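Local atomic coordinates of putative uncharacterized protein (Campylobacter jejuni, PDB entry 5TPU), a protein that is of uncharacterised function but belongs to the WxcM-like family of the cupin clan, with a cupin-type jelly-roll beta fold, and carries bound thymidine-5'-diphosphate. Residues Q62-N76 and W100-V114. The protein carries 3 engineered substitutions. Numbering follows the deposited sequence.
Sequences QVLIMMSGSCDIILN and WREMKNFSYGAKLLV
Two antiparallel strand pairs, 62-66 with 111-114 and 71-76 with 100-104, lie side by side, one pair in each of the two facing sheets of a cupin (jelly-roll) fold. Their register is fixed by paired backbone bonds such as Ile65 N to Leu113 O (2.7 Å, 173° at the hydrogen). It slips by one residue where Met67 and Ser68 both face Lys111, a classic beta bulge; Ser68 N reaches Lys111 O at 3.2 Å, in the carbonyl plane and on a lone pair. Both chains then change sheet. At this crossing Cys71 sets CB over the centre of one Phe106 face, 3.7 Å from the centroid and 12° off the ring normal, a CH-pi contact; SG, held between backbone N and carbonyl carbon (chi1 76°), stays over that face, a sulfur-aromatic contact. Met66 CE packs 3.6 Å from Ala110 CB. Between the two sheets, Leu64 CD2 meets Met103 SD at 3.9 Å, while Arg101 curls along its chain to bring NH1 to Gln62 OE1 at 2.7 Å, in the guanidinium plane. Arg101 NH2 also donates to Met99 O. Asn105 ND2 donates to the anti side of Asp72 OD2 (2.9 Å), amide and carboxylate nearly perpendicular. Met67 and Leu113 pack against their counterparts in the second subunit.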
loop_
_atom_site.group_PDB
_atom_site.type_symbol
_atom_site.label_atom_id
_atom_site.label_comp_id
_atom_site.label_asym_id
_atom_site.label_seq_id
_atom_site.Cartn_x
_atom_site.Cartn_y
_atom_site.Cartn_z
ATOM N N GLN A 62 -3.313 -12.449 -1.757
ATOM C CA GLN A 62 -2.905 -11.071 -2.022
ATOM C C GLN A 62 -3.990 -10.209 -2.667
ATOM O O GLN A 62 -4.869 -10.700 -3.379
ATOM C CB GLN A 62 -1.682 -11.049 -2.947
ATOM C CG GLN A 62 -0.414 -11.699 -2.404
ATOM C CD GLN A 62 0.473 -12.182 -3.544
ATOM O OE1 GLN A 62 0.056 -13.003 -4.368
ATOM N NE2 GLN A 62 1.650 -11.627 -3.638
ATOM N N VAL A 63 -3.884 -8.900 -2.480
ATOM C CA VAL A 63 -4.583 -7.965 -3.358
ATOM C C VAL A 63 -3.598 -7.049 -4.027
ATOM O O VAL A 63 -2.830 -6.397 -3.334
ATOM C CB VAL A 63 -5.627 -7.162 -2.587
ATOM C CG1 VAL A 63 -6.152 -6.011 -3.439
ATOM C CG2 VAL A 63 -6.727 -8.098 -2.140
ATOM N N LEU A 64 -3.639 -7.008 -5.353
ATOM C CA LEU A 64 -2.725 -6.203 -6.191
ATOM C C LEU A 64 -3.403 -4.933 -6.652
ATOM O O LEU A 64 -4.490 -5.023 -7.233
ATOM C CB LEU A 64 -2.292 -6.986 -7.445
ATOM C CG LEU A 64 -1.114 -7.964 -7.281
ATOM C CD1 LEU A 64 -1.391 -8.966 -6.174
ATOM C CD2 LEU A 64 -0.840 -8.672 -8.585
ATOM N N ILE A 65 -2.777 -3.773 -6.443
ATOM C CA ILE A 65 -3.295 -2.502 -6.958
ATOM C C ILE A 65 -2.189 -1.797 -7.742
ATOM O O ILE A 65 -1.099 -1.608 -7.236
ATOM C CB ILE A 65 -3.748 -1.633 -5.771
ATOM C CG1 ILE A 65 -4.917 -2.284 -5.039
ATOM C CG2 ILE A 65 -4.138 -0.225 -6.194
ATOM C CD1 ILE A 65 -5.022 -1.885 -3.585
ATOM N N MET A 66 -2.450 -1.461 -8.994
ATOM C CA MET A 66 -1.549 -0.670 -9.792
ATOM C C MET A 66 -1.693 0.788 -9.344
ATOM O O MET A 66 -2.604 1.476 -9.774
ATOM C CB MET A 66 -1.911 -0.811 -11.290
ATOM C CG MET A 66 -0.808 -1.247 -12.207
ATOM S SD MET A 66 0.405 -2.390 -11.529
ATOM C CE MET A 66 1.866 -1.590 -12.156
ATOM N N MET A 67 -0.799 1.215 -8.470
ATOM C CA MET A 67 -0.732 2.587 -8.006
ATOM C C MET A 67 -0.358 3.584 -9.087
ATOM O O MET A 67 -0.758 4.740 -9.026
ATOM C CB MET A 67 0.294 2.719 -6.881
ATOM C CG MET A 67 -0.156 2.112 -5.585
ATOM S SD MET A 67 -1.425 3.085 -4.769
ATOM C CE MET A 67 -1.054 4.775 -5.203
ATOM N N SER A 68 0.447 3.159 -10.045
ATOM C CA SER A 68 0.676 3.970 -11.217
ATOM C C SER A 68 1.104 3.117 -12.359
ATOM O O SER A 68 1.712 2.059 -12.153
ATOM C CB SER A 68 1.712 5.065 -10.952
ATOM O OG SER A 68 2.954 4.489 -10.702
ATOM N N GLY A 69 0.702 3.547 -13.559
ATOM C CA GLY A 69 1.015 2.831 -14.756
ATOM C C GLY A 69 0.272 1.519 -14.933
ATOM O O GLY A 69 -0.807 1.338 -14.418
ATOM N N SER A 70 0.890 0.591 -15.633
ATOM C CA SER A 70 0.198 -0.602 -15.983
ATOM C C SER A 70 1.077 -1.826 -16.067
ATOM O O SER A 70 2.299 -1.766 -16.150
ATOM C CB SER A 70 -0.600 -0.428 -17.270
ATOM O OG SER A 70 0.273 -0.415 -18.360
ATOM N N CYS A 71 0.401 -2.959 -16.011
ATOM C CA CYS A 71 1.012 -4.266 -16.257
ATOM C C CYS A 71 -0.047 -5.297 -16.617
ATOM O O CYS A 71 -1.219 -5.040 -16.485
ATOM C CB CYS A 71 1.828 -4.768 -15.054
ATOM S SG CYS A 71 0.789 -5.395 -13.729
ATOM N N ASP A 72 0.417 -6.448 -17.095
ATOM C CA ASP A 72 -0.360 -7.645 -17.339
ATOM C C ASP A 72 0.059 -8.694 -16.333
ATOM O O ASP A 72 1.264 -8.867 -16.060
ATOM C CB ASP A 72 -0.095 -8.187 -18.759
ATOM C CG ASP A 72 -0.516 -7.225 -19.812
ATOM O OD1 ASP A 72 -1.505 -6.490 -19.568
ATOM O OD2 ASP A 72 0.150 -7.177 -20.851
ATOM N N ILE A 73 -0.959 -9.362 -15.793
ATOM C CA ILE A 73 -0.824 -10.511 -14.918
ATOM C C ILE A 73 -1.486 -11.646 -15.641
ATOM O O ILE A 73 -2.683 -11.585 -15.948
ATOM C CB ILE A 73 -1.589 -10.422 -13.577
ATOM C CG1 ILE A 73 -1.902 -8.979 -13.197
ATOM C CG2 ILE A 73 -0.880 -11.268 -12.517
ATOM C CD1 ILE A 73 -1.389 -8.496 -11.856
ATOM N N ILE A 74 -0.703 -12.684 -15.898
ATOM C CA ILE A 74 -1.254 -13.932 -16.337
ATOM C C ILE A 74 -1.486 -14.818 -15.120
ATOM O O ILE A 74 -0.576 -15.151 -14.377
ATOM C CB ILE A 74 -0.328 -14.577 -17.345
ATOM C CG1 ILE A 74 -0.026 -13.560 -18.439
ATOM C CG2 ILE A 74 -0.964 -15.849 -17.898
ATOM C CD1 ILE A 74 0.561 -14.181 -19.690
ATOM N N LEU A 75 -2.735 -15.139 -14.878
ATOM C CA LEU A 75 -3.097 -16.037 -13.799
ATOM C C LEU A 75 -3.342 -17.436 -14.365
ATOM O O LEU A 75 -3.785 -17.565 -15.519
ATOM C CB LEU A 75 -4.362 -15.548 -13.122
ATOM C CG LEU A 75 -4.370 -14.198 -12.406
ATOM C CD1 LEU A 75 -5.799 -13.844 -12.024
ATOM C CD2 LEU A 75 -3.540 -14.270 -11.145
ATOM N N ASN A 76 -3.052 -18.454 -13.547
ATOM C CA ASN A 76 -3.195 -19.853 -13.929
ATOM C C ASN A 76 -3.629 -20.712 -12.727
ATOM O O ASN A 76 -2.976 -20.707 -11.658
ATOM C CB ASN A 76 -1.880 -20.360 -14.518
ATOM C CG ASN A 76 -2.027 -21.719 -15.154
ATOM O OD1 ASN A 76 -2.507 -22.663 -14.544
ATOM N ND2 ASN A 76 -1.660 -21.800 -16.420
ATOM N N TRP A 100 -0.906 -19.776 -9.776
ATOM C CA TRP A 100 0.312 -19.530 -10.492
ATOM C C TRP A 100 0.044 -18.165 -11.117
ATOM O O TRP A 100 -1.100 -17.852 -11.509
ATOM C CB TRP A 100 0.498 -20.569 -11.556
ATOM C CG TRP A 100 1.662 -20.419 -12.429
ATOM C CD1 TRP A 100 1.756 -19.700 -13.606
ATOM C CD2 TRP A 100 2.908 -21.083 -12.270
ATOM N NE1 TRP A 100 3.006 -19.855 -14.144
ATOM C CE2 TRP A 100 3.737 -20.686 -13.334
ATOM C CE3 TRP A 100 3.425 -21.937 -11.298
ATOM C CZ2 TRP A 100 5.056 -21.149 -13.466
ATOM C CZ3 TRP A 100 4.721 -22.391 -11.448
ATOM C CH2 TRP A 100 5.505 -22.016 -12.521
ATOM N N ARG A 101 1.070 -17.329 -11.125
ATOM C CA ARG A 101 0.924 -15.986 -11.696
ATOM C C ARG A 101 2.231 -15.496 -12.191
ATOM O O ARG A 101 3.291 -15.934 -11.758
ATOM C CB ARG A 101 0.369 -14.988 -10.704
ATOM C CG ARG A 101 1.388 -14.315 -9.809
ATOM C CD ARG A 101 2.123 -15.238 -8.855
ATOM N NE ARG A 101 1.187 -16.087 -8.117
ATOM C CZ ARG A 101 0.532 -15.727 -7.018
ATOM N NH1 ARG A 101 0.642 -14.497 -6.505
ATOM N NH2 ARG A 101 -0.236 -16.595 -6.405
ATOM N N GLU A 102 2.126 -14.612 -13.160
ATOM C CA GLU A 102 3.276 -14.034 -13.739
ATOM C C GLU A 102 2.918 -12.635 -14.181
ATOM O O GLU A 102 1.857 -12.387 -14.778
ATOM C CB GLU A 102 3.854 -14.972 -14.791
ATOM C CG GLU A 102 3.508 -14.808 -16.248
ATOM C CD GLU A 102 4.762 -14.892 -17.093
ATOM O OE1 GLU A 102 5.717 -14.197 -16.738
ATOM O OE2 GLU A 102 4.815 -15.637 -18.086
ATOM N N MET A 103 3.778 -11.705 -13.781
ATOM C CA MET A 103 3.562 -10.284 -14.050
ATOM C C MET A 103 4.544 -9.768 -15.092
ATOM O O MET A 103 5.738 -10.016 -15.002
ATOM C CB MET A 103 3.734 -9.539 -12.767
ATOM C CG MET A 103 3.001 -10.189 -11.621
ATOM S SD MET A 103 2.615 -8.973 -10.387
ATOM C CE MET A 103 4.118 -8.764 -9.468
ATOM N N LYS A 104 4.037 -9.064 -16.086
ATOM C CA LYS A 104 4.829 -8.669 -17.219
ATOM C C LYS A 104 4.309 -7.374 -17.810
ATOM O O LYS A 104 3.331 -6.828 -17.328
ATOM C CB LYS A 104 4.823 -9.805 -18.271
ATOM C CG LYS A 104 3.478 -10.027 -18.966
ATOM C CD LYS A 104 3.523 -11.120 -20.047
ATOM C CE LYS A 104 2.221 -11.076 -20.832
ATOM N NZ LYS A 104 2.209 -11.993 -22.003
ATOM N N ASN A 105 4.981 -6.915 -18.864
ATOM C CA ASN A 105 4.701 -5.667 -19.522
ATOM C C ASN A 105 4.401 -4.533 -18.566
ATOM O O ASN A 105 3.446 -3.803 -18.811
ATOM C CB ASN A 105 3.499 -5.834 -20.461
ATOM C CG ASN A 105 3.761 -6.852 -21.527
ATOM O OD1 ASN A 105 4.819 -6.823 -22.156
ATOM N ND2 ASN A 105 2.815 -7.779 -21.727
ATOM N N PHE A 106 5.189 -4.376 -17.507
ATOM C CA PHE A 106 5.056 -3.183 -16.655
ATOM C C PHE A 106 5.375 -1.974 -17.516
ATOM O O PHE A 106 6.379 -1.981 -18.207
ATOM C CB PHE A 106 5.997 -3.201 -15.455
ATOM C CG PHE A 106 5.581 -4.168 -14.403
ATOM C CD1 PHE A 106 5.834 -5.520 -14.562
ATOM C CD2 PHE A 106 4.900 -3.751 -13.297
ATOM C CE1 PHE A 106 5.429 -6.421 -13.613
ATOM C CE2 PHE A 106 4.541 -4.641 -12.303
ATOM C CZ PHE A 106 4.784 -5.983 -12.464
ATOM N N SER A 107 4.518 -0.973 -17.528
ATOM C CA SER A 107 4.941 0.278 -18.133
ATOM C C SER A 107 6.149 0.821 -17.336
ATOM O O SER A 107 6.356 0.481 -16.163
ATOM C CB SER A 107 3.795 1.260 -18.177
ATOM O OG SER A 107 3.392 1.594 -16.884
ATOM N N TYR A 108 7.010 1.568 -18.011
ATOM C CA TYR A 108 8.243 2.004 -17.401
ATOM C C TYR A 108 7.990 2.801 -16.130
ATOM O O TYR A 108 7.250 3.756 -16.159
ATOM C CB TYR A 108 8.959 2.919 -18.361
ATOM C CG TYR A 108 10.306 3.314 -17.867
ATOM C CD1 TYR A 108 11.389 2.529 -18.148
ATOM C CD2 TYR A 108 10.509 4.500 -17.130
ATOM C CE1 TYR A 108 12.647 2.870 -17.714
ATOM C CE2 TYR A 108 11.761 4.866 -16.716
ATOM C CZ TYR A 108 12.823 4.053 -17.004
ATOM O OH TYR A 108 14.102 4.353 -16.607
ATOM N N GLY A 109 8.567 2.365 -15.019
ATOM C CA GLY A 109 8.398 3.032 -13.771
ATOM C C GLY A 109 7.049 2.812 -13.144
ATOM O O GLY A 109 6.730 3.481 -12.189
ATOM N N ALA A 110 6.279 1.839 -13.601
ATOM C CA ALA A 110 4.992 1.579 -12.981
ATOM C C ALA A 110 5.166 1.097 -11.557
ATOM O O ALA A 110 6.212 0.570 -11.209
ATOM C CB ALA A 110 4.213 0.542 -13.764
ATOM N N LYS A 111 4.130 1.293 -10.753
ATOM C CA LYS A 111 4.166 0.992 -9.343
ATOM C C LYS A 111 3.022 0.119 -8.924
ATOM O O LYS A 111 1.871 0.454 -9.122
ATOM C CB LYS A 111 4.169 2.264 -8.493
ATOM C CG LYS A 111 5.313 3.205 -8.849
ATOM C CD LYS A 111 5.425 4.395 -7.876
ATOM C CE LYS A 111 6.235 5.574 -8.442
ATOM N NZ LYS A 111 5.735 5.954 -9.806
ATOM N N LEU A 112 3.357 -0.977 -8.281
ATOM C CA LEU A 112 2.393 -1.961 -7.864
ATOM C C LEU A 112 2.399 -2.068 -6.358
ATOM O O LEU A 112 3.427 -2.322 -5.790
ATOM C CB LEU A 112 2.797 -3.292 -8.439
ATOM C CG LEU A 112 2.037 -4.537 -7.959
ATOM C CD1 LEU A 112 0.573 -4.510 -8.351
ATOM C CD2 LEU A 112 2.750 -5.697 -8.611
ATOM N N LEU A 113 1.234 -1.901 -5.748
ATOM C CA LEU A 113 0.970 -2.110 -4.356
ATOM C C LEU A 113 0.350 -3.488 -4.135
ATOM O O LEU A 113 -0.559 -3.915 -4.880
ATOM C CB LEU A 113 0.036 -1.034 -3.833
ATOM C CG LEU A 113 -0.332 -1.190 -2.346
ATOM C CD1 LEU A 113 0.896 -0.949 -1.488
ATOM C CD2 LEU A 113 -1.427 -0.194 -1.980
ATOM N N VAL A 114 0.879 -4.197 -3.147
ATOM C CA VAL A 114 0.409 -5.551 -2.829
ATOM C C VAL A 114 0.159 -5.667 -1.366
ATOM O O VAL A 114 1.015 -5.319 -0.590
ATOM C CB VAL A 114 1.352 -6.672 -3.270
ATOM C CG1 VAL A 114 0.736 -7.996 -2.876
ATOM C CG2 VAL A 114 1.596 -6.631 -4.762
HETATM O O HOH W 1 -1.696 -15.086 -3.707
HETATM O O HOH W 2 0.957 -3.150 -19.311
#